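PDB 5YSC: vitamin B12-binding protein from Vibrio cholerae O395, which binds vitamin B12 in the periplasm and probably delivers it to the BtuC subunits of the BtuCD ABC transporter for import. Local coordinates for residues A[178-182]-A[257-262]; A[174-179]-A[247-251]; A[200-204]-A[223-227]; A[154-160]-A[207-213]; A[17-21]-A[123-127]. One frame throughout, in Å; residues are numbered along the deposited sequence.

Interaction 1 of 5, residues A[178-182]-A[257-262]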
# COMPACT_ATOMS: atom_id res chain seq x y z
N VAL A 178 8.78 0.37 -1.86
CA VAL A 178 8.67 -0.41 -3.09
C VAL A 178 9.66 0.10 -4.13
O VAL A 178 10.37 -0.68 -4.78
CB VAL A 178 7.23 -0.32 -3.64
CG1 VAL A 178 7.17 -0.97 -4.99
CG2 VAL A 178 6.26 -0.98 -2.63
N PHE A 179 9.67 1.43 -4.34
CA PHE A 179 10.57 2.06 -5.30
C PHE A 179 12.03 1.86 -4.89
O PHE A 179 12.88 1.56 -5.73
CB PHE A 179 10.22 3.54 -5.43
CG PHE A 179 8.84 3.79 -5.94
CD1 PHE A 179 8.59 3.82 -7.31
CD2 PHE A 179 7.78 3.96 -5.06
CE1 PHE A 179 7.31 4.04 -7.80
CE2 PHE A 179 6.51 4.19 -5.55
CZ PHE A 179 6.27 4.21 -6.94
N SER A 180 12.33 1.97 -3.60
CA SER A 180 13.73 1.93 -3.15
C SER A 180 14.38 0.58 -3.42
O SER A 180 15.59 0.54 -3.67
CB SER A 180 13.82 2.26 -1.65
OG SER A 180 13.24 3.51 -1.40
N LEU A 181 13.63 -0.52 -3.37
CA LEU A 181 14.20 -1.82 -3.71
C LEU A 181 14.88 -1.79 -5.08
O LEU A 181 15.93 -2.42 -5.27
CB LEU A 181 13.10 -2.88 -3.66
CG LEU A 181 13.47 -4.35 -3.84
CD1 LEU A 181 12.43 -5.25 -3.20
CD2 LEU A 181 13.65 -4.73 -5.31
N CYS A 182 14.29 -1.07 -6.04
CA CYS A 182 14.72 -1.03 -7.43
C CYS A 182 15.77 0.05 -7.68
O CYS A 182 16.10 0.32 -8.83
CB CYS A 182 13.51 -0.78 -8.37
SG CYS A 182 11.91 -1.68 -8.02
N ALA A 257 3.42 -5.24 -7.59
CA ALA A 257 3.87 -3.87 -7.73
C ALA A 257 5.39 -3.77 -7.80
O ALA A 257 5.92 -2.93 -8.53
CB ALA A 257 3.37 -3.01 -6.58
N VAL A 258 6.10 -4.54 -6.97
CA VAL A 258 7.56 -4.58 -7.07
C VAL A 258 7.98 -4.94 -8.48
O VAL A 258 8.80 -4.26 -9.09
CB VAL A 258 8.15 -5.55 -6.04
CG1 VAL A 258 9.62 -5.80 -6.33
CG2 VAL A 258 7.99 -4.95 -4.63
N GLU A 259 7.42 -6.00 -9.04
CA GLU A 259 7.76 -6.35 -10.42
C GLU A 259 7.46 -5.19 -11.38
O GLU A 259 8.26 -4.88 -12.28
CB GLU A 259 7.01 -7.65 -10.79
CG GLU A 259 7.74 -8.59 -11.64
CD GLU A 259 7.00 -9.91 -11.82
OE1 GLU A 259 6.93 -10.71 -10.84
OE2 GLU A 259 6.51 -10.14 -12.95
N GLN A 260 6.29 -4.57 -11.25
CA GLN A 260 5.88 -3.53 -12.20
C GLN A 260 6.81 -2.33 -12.10
O GLN A 260 7.32 -1.83 -13.11
CB GLN A 260 4.43 -3.10 -11.94
CG GLN A 260 3.88 -2.12 -12.96
CD GLN A 260 2.46 -1.71 -12.69
OE1 GLN A 260 2.09 -1.37 -11.57
NE2 GLN A 260 1.66 -1.70 -13.75
N VAL A 261 7.03 -1.85 -10.87
CA VAL A 261 7.90 -0.71 -10.64
C VAL A 261 9.31 -1.00 -11.12
O VAL A 261 9.91 -0.20 -11.85
CB VAL A 261 7.90 -0.33 -9.14
CG1 VAL A 261 9.07 0.63 -8.80
CG2 VAL A 261 6.58 0.29 -8.85
N CYS A 262 9.85 -2.15 -10.70
CA CYS A 262 11.22 -2.53 -11.01
C CYS A 262 11.43 -2.73 -12.50
O CYS A 262 12.49 -2.37 -13.05
CB CYS A 262 11.57 -3.80 -10.27
SG CYS A 262 12.12 -3.63 -8.58

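Interaction 2 of 5, residues A[174-179]-A[247-251]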
# COMPACT_ATOMS: atom_id res chain seq x y z
N TRP A 174 4.93 4.82 3.09
CA TRP A 174 4.47 3.88 2.08
C TRP A 174 3.85 4.61 0.89
O TRP A 174 3.05 5.52 1.06
CB TRP A 174 3.45 2.94 2.70
CG TRP A 174 3.13 1.83 1.79
CD1 TRP A 174 2.07 1.74 0.92
CD2 TRP A 174 3.91 0.65 1.61
NE1 TRP A 174 2.16 0.57 0.20
CE2 TRP A 174 3.27 -0.12 0.62
CE3 TRP A 174 5.09 0.17 2.18
CZ2 TRP A 174 3.79 -1.35 0.20
CZ3 TRP A 174 5.58 -1.06 1.76
CH2 TRP A 174 4.93 -1.79 0.78
N PRO A 175 4.14 4.17 -0.35
CA PRO A 175 4.92 3.03 -0.82
C PRO A 175 6.37 3.32 -1.20
O PRO A 175 6.96 2.64 -2.09
CB PRO A 175 4.14 2.62 -2.06
CG PRO A 175 3.67 3.89 -2.62
CD PRO A 175 3.30 4.72 -1.42
N SER A 176 7.01 4.25 -0.48
CA SER A 176 8.39 4.61 -0.82
C SER A 176 9.30 3.40 -0.95
O SER A 176 10.12 3.31 -1.88
CB SER A 176 8.95 5.58 0.24
OG SER A 176 8.30 6.83 0.16
N GLU A 177 9.19 2.45 -0.03
CA GLU A 177 10.05 1.28 0.03
C GLU A 177 9.94 0.39 -1.21
O GLU A 177 10.88 -0.32 -1.56
CB GLU A 177 9.68 0.51 1.28
CG GLU A 177 10.70 -0.38 1.79
CD GLU A 177 11.56 0.32 2.78
OE1 GLU A 177 11.91 1.48 2.50
OE2 GLU A 177 11.82 -0.28 3.84
N VAL A 178 8.78 0.37 -1.86
CA VAL A 178 8.67 -0.41 -3.09
C VAL A 178 9.66 0.10 -4.13
O VAL A 178 10.37 -0.68 -4.78
CB VAL A 178 7.23 -0.32 -3.64
CG1 VAL A 178 7.17 -0.97 -4.99
CG2 VAL A 178 6.26 -0.98 -2.63
N PHE A 179 9.67 1.43 -4.34
CA PHE A 179 10.57 2.06 -5.30
C PHE A 179 12.03 1.86 -4.89
O PHE A 179 12.88 1.56 -5.73
CB PHE A 179 10.22 3.54 -5.43
CG PHE A 179 8.84 3.79 -5.94
CD1 PHE A 179 8.59 3.82 -7.31
CD2 PHE A 179 7.78 3.96 -5.06
CE1 PHE A 179 7.31 4.04 -7.80
CE2 PHE A 179 6.51 4.19 -5.55
CZ PHE A 179 6.27 4.21 -6.94
N LEU A 247 0.19 -1.45 -5.22
CA LEU A 247 1.27 -0.58 -4.78
C LEU A 247 0.96 0.06 -3.44
O LEU A 247 1.78 0.02 -2.52
CB LEU A 247 1.49 0.48 -5.84
CG LEU A 247 2.58 1.49 -5.48
CD1 LEU A 247 3.98 0.88 -5.37
CD2 LEU A 247 2.51 2.61 -6.46
N ASN A 248 -0.23 0.60 -3.31
CA ASN A 248 -0.54 1.46 -2.18
C ASN A 248 -1.14 0.72 -0.99
O ASN A 248 -1.31 1.33 0.08
CB ASN A 248 -1.46 2.57 -2.67
CG ASN A 248 -0.72 3.50 -3.64
OD1 ASN A 248 0.49 3.66 -3.54
ND2 ASN A 248 -1.44 4.11 -4.55
N ARG A 249 -1.43 -0.57 -1.14
CA ARG A 249 -1.76 -1.46 -0.04
C ARG A 249 -0.62 -2.42 0.21
O ARG A 249 -0.24 -3.14 -0.72
CB ARG A 249 -3.02 -2.29 -0.35
CG ARG A 249 -4.20 -1.58 -0.87
CD ARG A 249 -5.24 -2.57 -1.33
NE ARG A 249 -6.32 -1.93 -2.02
CZ ARG A 249 -7.44 -2.55 -2.34
NH1 ARG A 249 -7.61 -3.82 -1.99
NH2 ARG A 249 -8.41 -1.89 -2.97
N PRO A 250 -0.13 -2.58 1.41
CA PRO A 250 0.92 -3.58 1.65
C PRO A 250 0.36 -4.97 1.88
O PRO A 250 -0.23 -5.26 2.93
CB PRO A 250 1.62 -3.05 2.91
CG PRO A 250 1.16 -1.67 3.08
CD PRO A 250 -0.19 -1.57 2.48
N THR A 251 0.49 -5.82 0.84
CA THR A 251 -0.21 -7.10 0.75
C THR A 251 0.68 -8.05 -0.04
O THR A 251 1.71 -7.63 -0.58
CB THR A 251 -1.54 -7.01 -0.00
OG1 THR A 251 -1.21 -6.81 -1.38
CG2 THR A 251 -2.36 -5.82 0.44

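Interaction 3 of 5, residues A[200-204]-A[223-227]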
# COMPACT_ATOMS: atom_id res chain seq x y z
N ILE A 200 2.58 22.13 -9.95
CA ILE A 200 3.18 21.78 -11.24
C ILE A 200 4.62 22.25 -11.29
O ILE A 200 5.52 21.51 -11.70
CB ILE A 200 2.37 22.38 -12.40
CG1 ILE A 200 1.11 21.55 -12.65
CG2 ILE A 200 3.24 22.45 -13.67
CD1 ILE A 200 0.28 21.99 -13.87
N GLU A 201 4.85 23.50 -10.89
CA GLU A 201 6.19 24.08 -10.94
C GLU A 201 7.17 23.27 -10.11
O GLU A 201 8.31 23.01 -10.54
CB GLU A 201 6.14 25.53 -10.44
CG GLU A 201 5.51 26.56 -11.40
CD GLU A 201 4.08 26.23 -11.82
OE1 GLU A 201 3.75 26.46 -13.01
OE2 GLU A 201 3.30 25.73 -10.97
N GLN A 202 6.75 22.85 -8.93
CA GLN A 202 7.59 22.04 -8.06
C GLN A 202 8.11 20.78 -8.75
O GLN A 202 9.28 20.46 -8.66
CB GLN A 202 6.84 21.67 -6.78
CG GLN A 202 6.75 22.79 -5.77
CD GLN A 202 5.93 22.42 -4.56
OE1 GLN A 202 4.70 22.51 -4.58
NE2 GLN A 202 6.59 22.01 -3.49
N VAL A 203 7.22 20.07 -9.44
CA VAL A 203 7.64 18.91 -10.22
C VAL A 203 8.56 19.34 -11.35
O VAL A 203 9.64 18.78 -11.55
CB VAL A 203 6.42 18.15 -10.79
CG1 VAL A 203 6.87 16.92 -11.58
CG2 VAL A 203 5.43 17.77 -9.69
N LEU A 204 8.11 20.33 -12.14
CA LEU A 204 8.88 20.78 -13.29
C LEU A 204 10.30 21.11 -12.91
O LEU A 204 11.26 20.71 -13.58
CB LEU A 204 8.21 22.01 -13.93
CG LEU A 204 6.84 21.83 -14.58
CD1 LEU A 204 6.38 23.14 -15.22
CD2 LEU A 204 6.86 20.73 -15.60
N MET A 223 -1.50 14.69 -17.59
CA MET A 223 -1.33 16.13 -17.52
C MET A 223 0.05 16.59 -17.96
O MET A 223 0.24 17.79 -18.18
CB MET A 223 -1.58 16.60 -16.09
CG MET A 223 -0.62 15.99 -15.07
SD MET A 223 -0.92 16.49 -13.36
CE MET A 223 -0.57 18.25 -13.51
N TRP A 224 1.01 15.68 -18.11
CA TRP A 224 2.38 16.09 -18.38
C TRP A 224 2.70 16.12 -19.87
O TRP A 224 3.80 16.54 -20.23
CB TRP A 224 3.36 15.16 -17.62
CG TRP A 224 3.05 15.12 -16.14
CD1 TRP A 224 2.49 14.09 -15.44
CD2 TRP A 224 3.25 16.19 -15.19
NE1 TRP A 224 2.33 14.44 -14.12
CE2 TRP A 224 2.78 15.72 -13.94
CE3 TRP A 224 3.77 17.48 -15.28
CZ2 TRP A 224 2.84 16.49 -12.79
CZ3 TRP A 224 3.82 18.25 -14.11
CH2 TRP A 224 3.35 17.75 -12.90
N ARG A 225 1.76 15.72 -20.73
CA ARG A 225 1.96 15.86 -22.17
C ARG A 225 2.13 17.32 -22.56
O ARG A 225 3.01 17.66 -23.36
CB ARG A 225 0.78 15.25 -22.92
CG ARG A 225 0.60 13.77 -22.71
CD ARG A 225 -0.74 13.32 -23.21
NE ARG A 225 -1.80 14.17 -22.67
CZ ARG A 225 -2.85 14.62 -23.35
NH1 ARG A 225 -3.00 14.30 -24.64
NH2 ARG A 225 -3.75 15.40 -22.76
N ALA A 226 1.29 18.18 -22.01
CA ALA A 226 1.43 19.62 -22.21
C ALA A 226 2.83 20.14 -21.87
O ALA A 226 3.21 21.23 -22.33
CB ALA A 226 0.38 20.36 -21.39
N TRP A 227 3.63 19.39 -21.11
CA TRP A 227 4.91 19.85 -20.59
C TRP A 227 6.07 19.07 -21.19
O TRP A 227 7.13 18.95 -20.56
CB TRP A 227 4.91 19.74 -19.06
CG TRP A 227 3.82 20.53 -18.48
CD1 TRP A 227 2.58 20.09 -18.13
CD2 TRP A 227 3.83 21.94 -18.23
NE1 TRP A 227 1.83 21.13 -17.66
CE2 TRP A 227 2.58 22.28 -17.70
CE3 TRP A 227 4.79 22.94 -18.40
CZ2 TRP A 227 2.26 23.58 -17.34
CZ3 TRP A 227 4.47 24.23 -18.02
CH2 TRP A 227 3.21 24.54 -17.50

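Interaction 4 of 5, residues A[154-160]-A[207-213]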
# COMPACT_ATOMS: atom_id res chain seq x y z
N PRO A 154 20.30 3.78 -9.71
CA PRO A 154 19.41 4.79 -9.12
C PRO A 154 18.73 5.63 -10.18
O PRO A 154 19.37 6.21 -11.06
CB PRO A 154 20.36 5.65 -8.27
CG PRO A 154 21.49 4.74 -7.97
CD PRO A 154 21.68 3.91 -9.18
N ILE A 155 17.41 5.70 -10.07
CA ILE A 155 16.61 6.52 -10.95
C ILE A 155 15.74 7.45 -10.12
O ILE A 155 15.11 7.02 -9.17
CB ILE A 155 15.69 5.67 -11.84
CG1 ILE A 155 16.50 4.67 -12.66
CG2 ILE A 155 14.86 6.56 -12.74
CD1 ILE A 155 17.11 5.27 -13.88
N ARG A 156 15.71 8.72 -10.49
CA ARG A 156 14.89 9.72 -9.81
C ARG A 156 13.47 9.70 -10.36
O ARG A 156 13.26 10.03 -11.53
CB ARG A 156 15.52 11.11 -9.95
CG ARG A 156 16.95 11.15 -9.44
CD ARG A 156 17.67 12.47 -9.79
NE ARG A 156 16.93 13.60 -9.24
CZ ARG A 156 16.29 14.52 -9.94
NH1 ARG A 156 16.31 14.51 -11.27
NH2 ARG A 156 15.64 15.49 -9.29
N TYR A 157 12.50 9.38 -9.52
CA TYR A 157 11.12 9.27 -9.95
C TYR A 157 10.22 10.25 -9.19
O TYR A 157 10.50 10.70 -8.07
CB TYR A 157 10.59 7.82 -9.78
CG TYR A 157 10.34 7.46 -8.35
CD1 TYR A 157 11.35 6.92 -7.56
CD2 TYR A 157 9.09 7.69 -7.76
CE1 TYR A 157 11.13 6.61 -6.23
CE2 TYR A 157 8.87 7.41 -6.43
CZ TYR A 157 9.91 6.85 -5.68
OH TYR A 157 9.74 6.56 -4.35
N PHE A 158 9.11 10.57 -9.84
CA PHE A 158 7.96 11.23 -9.25
C PHE A 158 6.80 10.25 -9.29
O PHE A 158 6.50 9.71 -10.35
CB PHE A 158 7.66 12.48 -10.07
CG PHE A 158 6.39 13.16 -9.69
CD1 PHE A 158 6.11 13.45 -8.37
CD2 PHE A 158 5.47 13.51 -10.67
CE1 PHE A 158 4.94 14.10 -8.03
CE2 PHE A 158 4.29 14.13 -10.33
CZ PHE A 158 4.02 14.42 -9.00
N TYR A 159 6.14 10.01 -8.14
CA TYR A 159 4.91 9.21 -8.10
C TYR A 159 3.73 10.05 -7.64
O TYR A 159 3.68 10.48 -6.48
CB TYR A 159 5.04 7.98 -7.20
CG TYR A 159 3.74 7.19 -7.09
CD1 TYR A 159 3.00 6.88 -8.22
CD2 TYR A 159 3.25 6.80 -5.87
CE1 TYR A 159 1.81 6.18 -8.13
CE2 TYR A 159 2.07 6.08 -5.75
CZ TYR A 159 1.35 5.79 -6.88
OH TYR A 159 0.17 5.09 -6.76
N GLN A 160 2.79 10.23 -8.55
CA GLN A 160 1.58 10.99 -8.38
C GLN A 160 0.42 10.11 -7.87
O GLN A 160 0.04 9.14 -8.53
CB GLN A 160 1.24 11.56 -9.76
CG GLN A 160 0.40 12.72 -9.74
CD GLN A 160 0.35 13.35 -11.10
OE1 GLN A 160 0.96 12.86 -12.08
NE2 GLN A 160 -0.34 14.46 -11.18
N GLN A 207 12.62 17.91 -12.31
CA GLN A 207 13.18 17.17 -13.44
C GLN A 207 13.23 15.66 -13.20
O GLN A 207 14.27 15.03 -13.44
CB GLN A 207 14.60 17.68 -13.75
CG GLN A 207 15.01 17.54 -15.21
CD GLN A 207 14.08 18.31 -16.12
OE1 GLN A 207 13.34 19.19 -15.66
NE2 GLN A 207 14.10 17.97 -17.40
N PRO A 208 12.13 15.03 -12.79
CA PRO A 208 12.16 13.58 -12.59
C PRO A 208 12.52 12.84 -13.86
O PRO A 208 12.08 13.20 -14.95
CB PRO A 208 10.72 13.26 -12.15
CG PRO A 208 9.90 14.36 -12.72
CD PRO A 208 10.78 15.59 -12.67
N GLN A 209 13.29 11.77 -13.73
CA GLN A 209 13.60 10.92 -14.87
C GLN A 209 12.38 10.11 -15.32
O GLN A 209 12.20 9.86 -16.52
CB GLN A 209 14.75 9.99 -14.52
CG GLN A 209 16.09 10.70 -14.48
CD GLN A 209 17.17 9.81 -13.95
OE1 GLN A 209 17.28 9.60 -12.74
NE2 GLN A 209 17.96 9.25 -14.84
N VAL A 210 11.54 9.72 -14.36
CA VAL A 210 10.34 8.91 -14.59
C VAL A 210 9.20 9.55 -13.81
O VAL A 210 9.39 10.00 -12.68
CB VAL A 210 10.55 7.47 -14.11
CG1 VAL A 210 9.26 6.71 -14.30
CG2 VAL A 210 11.68 6.78 -14.84
N ILE A 211 8.01 9.60 -14.42
CA ILE A 211 6.77 9.95 -13.73
C ILE A 211 5.86 8.73 -13.69
O ILE A 211 5.54 8.15 -14.73
CB ILE A 211 6.07 11.13 -14.41
CG1 ILE A 211 6.95 12.39 -14.26
CG2 ILE A 211 4.72 11.37 -13.78
CD1 ILE A 211 6.50 13.59 -15.08
N PHE A 212 5.42 8.37 -12.49
CA PHE A 212 4.42 7.34 -12.28
C PHE A 212 3.08 7.96 -11.91
O PHE A 212 3.03 8.90 -11.10
CB PHE A 212 4.86 6.37 -11.19
CG PHE A 212 6.01 5.48 -11.60
CD1 PHE A 212 5.92 4.65 -12.71
CD2 PHE A 212 7.20 5.53 -10.91
CE1 PHE A 212 6.96 3.86 -13.05
CE2 PHE A 212 8.28 4.75 -11.26
CZ PHE A 212 8.15 3.90 -12.34
N THR A 213 2.00 7.43 -12.47
CA THR A 213 0.68 7.99 -12.27
C THR A 213 -0.34 6.84 -12.26
O THR A 213 0.02 5.68 -12.03
CB THR A 213 0.41 9.07 -13.34
OG1 THR A 213 -0.80 9.80 -13.04
CG2 THR A 213 0.32 8.42 -14.76
O HOH W 1 19.34 8.68 -11.06
O HOH W 2 -1.18 4.69 -9.21
O HOH W 3 -0.39 12.07 -14.38
O HOH W 4 -2.37 10.12 -10.47

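Interaction 5 of 5, residues A[17-21]-A[123-127]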
# COMPACT_ATOMS: atom_id res chain seq x y z
N PRO A 17 -2.16 -16.57 20.94
CA PRO A 17 -3.10 -15.65 21.52
C PRO A 17 -4.27 -16.44 21.53
O PRO A 17 -4.50 -16.92 22.54
CB PRO A 17 -3.19 -14.54 20.50
CG PRO A 17 -2.57 -15.08 19.31
CD PRO A 17 -2.30 -16.55 19.51
N PHE A 18 -4.97 -16.60 20.41
CA PHE A 18 -6.19 -17.43 20.39
C PHE A 18 -6.90 -17.46 19.07
O PHE A 18 -6.88 -16.47 18.41
CB PHE A 18 -7.16 -16.86 21.38
CG PHE A 18 -7.52 -15.49 21.11
CD1 PHE A 18 -6.67 -14.48 21.38
CD2 PHE A 18 -8.67 -15.21 20.53
CE1 PHE A 18 -6.99 -13.20 21.11
CE2 PHE A 18 -9.02 -13.92 20.26
CZ PHE A 18 -8.17 -12.91 20.54
N PRO A 19 -7.52 -18.56 18.68
CA PRO A 19 -8.23 -18.54 17.39
C PRO A 19 -9.44 -17.64 17.48
O PRO A 19 -10.43 -17.94 18.15
CB PRO A 19 -8.61 -20.01 17.18
CG PRO A 19 -8.82 -20.50 18.56
CD PRO A 19 -7.74 -19.84 19.38
N ALA A 20 -9.36 -16.51 16.79
CA ALA A 20 -10.42 -15.53 16.84
C ALA A 20 -11.62 -15.99 16.01
O ALA A 20 -11.48 -16.64 14.96
CB ALA A 20 -9.90 -14.19 16.34
N GLU A 21 -12.77 -15.61 16.44
CA GLU A 21 -13.97 -15.99 15.80
C GLU A 21 -14.74 -14.89 15.14
O GLU A 21 -15.52 -15.19 14.35
CB GLU A 21 -14.92 -16.60 16.80
CG GLU A 21 -14.60 -18.00 17.23
CD GLU A 21 -14.40 -19.03 16.11
OE1 GLU A 21 -13.49 -19.84 16.25
OE2 GLU A 21 -15.17 -19.04 15.20
N HIS A 123 -1.19 -16.34 13.98
CA HIS A 123 -1.34 -16.80 15.36
C HIS A 123 -2.79 -16.83 15.81
O HIS A 123 -3.12 -17.46 16.82
CB HIS A 123 -0.54 -15.92 16.32
CG HIS A 123 0.94 -16.10 16.22
ND1 HIS A 123 1.64 -15.88 15.06
CD2 HIS A 123 1.85 -16.49 17.14
CE1 HIS A 123 2.92 -16.12 15.26
NE2 HIS A 123 3.07 -16.50 16.52
N TYR A 124 -3.65 -16.12 15.10
CA TYR A 124 -5.05 -16.05 15.50
C TYR A 124 -5.89 -16.99 14.67
O TYR A 124 -7.11 -16.98 14.77
CB TYR A 124 -5.59 -14.63 15.35
CG TYR A 124 -4.90 -13.61 16.22
CD1 TYR A 124 -5.35 -13.35 17.50
CD2 TYR A 124 -3.81 -12.92 15.75
CE1 TYR A 124 -4.72 -12.42 18.29
CE2 TYR A 124 -3.17 -11.99 16.54
CZ TYR A 124 -3.63 -11.74 17.80
OH TYR A 124 -2.98 -10.81 18.58
N SER A 125 -5.23 -17.79 13.84
CA SER A 125 -5.97 -18.64 12.91
C SER A 125 -6.20 -20.01 13.53
O SER A 125 -5.39 -20.50 14.32
CB SER A 125 -5.21 -18.78 11.59
OG SER A 125 -5.87 -19.69 10.72
N ALA A 126 -7.32 -20.63 13.14
CA ALA A 126 -7.59 -22.02 13.50
C ALA A 126 -6.70 -22.98 12.74
O ALA A 126 -6.52 -24.13 13.16
CB ALA A 126 -9.05 -22.35 13.26
N ASN A 127 -6.11 -22.51 11.63
CA ASN A 127 -5.20 -23.29 10.80
C ASN A 127 -3.94 -22.45 10.54
O ASN A 127 -3.72 -21.96 9.43
CB ASN A 127 -5.90 -23.70 9.50
CG ASN A 127 -7.23 -24.42 9.74
OD1 ASN A 127 -7.26 -25.62 10.00
ND2 ASN A 127 -8.34 -23.67 9.68
O HOH W 5 -9.51 -17.07 13.18

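Interaction 1 of 5, residues A[178-182]-A[257-262]
A hollow walled by Val178, Phe179 and Cys182 takes in Val261, which rises from helix 254-267. The CG2 of Val261 lies 4.1 Å from Val178 CG1. Its CG1 meets Phe179 CD1 at 3.6 Å and Cys182 SG at 3.7 Å. Val178 is the answering bump. Its CG1 drops between Val258 and Val261, 4.1 Å from Val258 CG2, and also reaches the backbone at Ala257 O, 4.2 Å away. Here helix 176-181 packs on helix 254-267 in the C-terminal lobe of a periplasmic binding protein of the BtuF family. The apolar seam ends in a covalent link, the disulfide between Cys182 SG and Cys262 SG, with a bond of 2.0 Å and chi3 of -92°. The CA atoms of Cys182 and Cys262 are 5.2 Å apart. Leu181 fills the space beside the bridge. Its CD2 is 3.8 Å from Cys262 SG, and its CD1 is 4.2 Å from Val258 CG1. Beyond the pair, helix 128-148 continues the packing, with Leu142 against Leu181 and Leu145 against Val258. Leu247 of helix 244-248 covers Val178 and Phe179.

Interaction 2 of 5, residues A[174-179]-A[247-251]
Leu247 is the apolar centre, set against the start of helix 176-181 beside the cyanocobalamin pocket of this periplasmic binding protein. Its CD1 touches Pro175 CB and Val178 CG1, both at 3.7 Å. Its CD2 lies 4.1 Å from Phe179 CZ. Tyr159 of strand 155-159 also packs on Leu247 and Pro175. Pro175 follows a cis peptide bond and holds the N-cap position of the helix. Next to it, the indole of Trp174 lies against Pro250. Pro250 CG sits over the five-membered ring of Trp174, 3.8 Å from its centroid and 17° off the normal, in a CH-pi contact. Farther out, Pro175 CG comes within 3.3 Å of Asn248 OD1, while Asn248 ND2 is hydrogen-bonded to Tyr159 OH. Trp174, Asn248 and Arg249 line the ligand pocket. Arg249 points away from the 174-179 segment. Its NE hydrogen-bonds to cyanocobalamin, and its other nitrogens form salt bridges to Glu32 and Asp51. A single direct hydrogen bond joins the two segments, from Trp174 NE1 to Leu247 O, 2.8 Å long with an angle of 131° at the hydrogen.

Interaction 3 of 5, residues A[200-204]-A[223-227]
Leu204 lays a methyl over the face of Trp227. Its CD1 is 3.9 Å from the centroid of the six-membered ring of Trp227, 28° off the normal. Ile200, one helical turn earlier, adds a second CH-pi contact: its CG2 lies 4.3 Å from the same centroid, 24° off the normal. This spacing lets one indole span a full turn of the helix. Trp224 also meets Ile200 and Leu204, and adds Val203. Its CH2 is 3.7 Å from Val203 CB, its CZ3 is 4.3 Å from Ile200 CG2, and its CZ3 is also 4.2 Å from Leu204 CD2. Ile200 and Leu204 thus sit in the corner formed by the two indoles. Met223 closes one end, with its CE 3.8 Å from Ile200 CG1. No hydrogen bond crosses the interface. Trp224 NE1 instead bonds to Gln160 OE1. The CA-to-CB bond of Glu201 points away from the loop; the residue is exposed and is predicted to be important for BtuC binding. In the C-terminal lobe of this periplasmic binding protein, the contact joins helix 200-206 to the loop between helices 215-220 and 232-235. Ile166 of the short strand 166-167 touches both Ile200 and Met223.

Interaction 4 of 5, residues A[154-160]-A[207-213]
This is a parallel pairing of two neighbouring strands, 155-159 and 210-213, at the middle of the four-stranded sheet of the C-terminal lobe. Their axes approach to 4.7 Å at 24°. Tyr157 pairs with Val210, Phe158 with Ile211 and Tyr159 with Phe212. The hydrogen bonds run Phe158 N to Val210 O (2.9 Å), Phe212 N to Phe158 O (2.7 Å) and Gln160 N to Phe212 O (2.9 Å). At the N-terminal end of the pairing, Arg156 O accepts from Gln209 N at 2.8 Å and weakly from Val210 N at 3.3 Å. The Gln209 side chain reaches across, and its OE1 accepts from Arg156 N at 2.9 Å. Water 1 joins Gln209 OE1 to Pro154 O. One face carries Tyr157, Tyr159, Val210 and Phe212, with Tyr159 CD1 3.5 Å from Phe212 CB. Helix 254-267 packs on Phe212 there. The other face carries Phe158 and Ile211, with Phe158 CD2 3.8 Å from Ile211 CG2. At the far end, water 3 links Gln160 OE1, which also accepts from Trp224 NE1, to Thr213 OG1. Strands 184-186 and 239-241 flank the pair, giving the 2-1-3-4 order of a parallel alpha/beta sheet, as in the lobes of Fe/B12 periplasmic binding proteins.

Interaction 5 of 5, residues A[17-21]-A[123-127]
The first modelled residue, Pro17, lies over the face of the Tyr124 ring, its CG 3.7 Å from the ring centroid and 18° off the normal, in a CH-pi contact. Pro17 is poorly ordered, so its exact position deserves caution. In the model its CD also comes within 3.0 Å of His123 O. The same tyrosine turns its edge toward the face of Phe18. This T-shaped pair has planes at 90° and centroids 5.4 Å apart, and Phe18 CE1 is 3.7 Å from Tyr124 CE1. Tyr124 is thus the main apolar surface for the N-terminal residues. The backbones also meet. Ala20 N donates to Tyr124 O at 3.1 Å. Pro19 has no N-H to give, but its CA makes a CA-H...O contact with Tyr124 O at 3.2 Å. Tyr124 CA makes another with Phe18 O at 3.5 Å. Water 5 donates to both Ala20 O and Tyr124 O. Beyond this, Ser125 OG accepts from Asn127 N at 3.0 Å, forming an ST turn just before helix 128-148. Ser125 OG also bonds to Gly38 O. The contact fastens the segment leading into strand 23-25 to the loop between helices 112-122 and 128-148, and Leu80 of strand 80-83 packs against both Ala20 and Tyr124.

How the interactions relate
Interaction 5 closes first along the chain, in the N-terminal lobe; its centre is about 50 Å from that of interaction 3, across the chain's centre. Interactions 1 and 2 start from the same stretch of helix 176-181, with centres about 9 Å apart. Interaction 4 touches both: Phe179 packs on Tyr157, and Asn248 ND2 is 2.9 Å from Tyr159 OH. Interaction 3 meets interaction 4 where Trp224 NE1 is 2.9 Å from Gln160 OE1. The segments of interaction 4 alternate with those of interactions 1, 2 and 3, and interaction 3 falls between the segments of 1 and 2. Interactions 1 to 4 thus form one touching group in the C-terminal lobe, with the pocket at one end and helix 200-206 at the other.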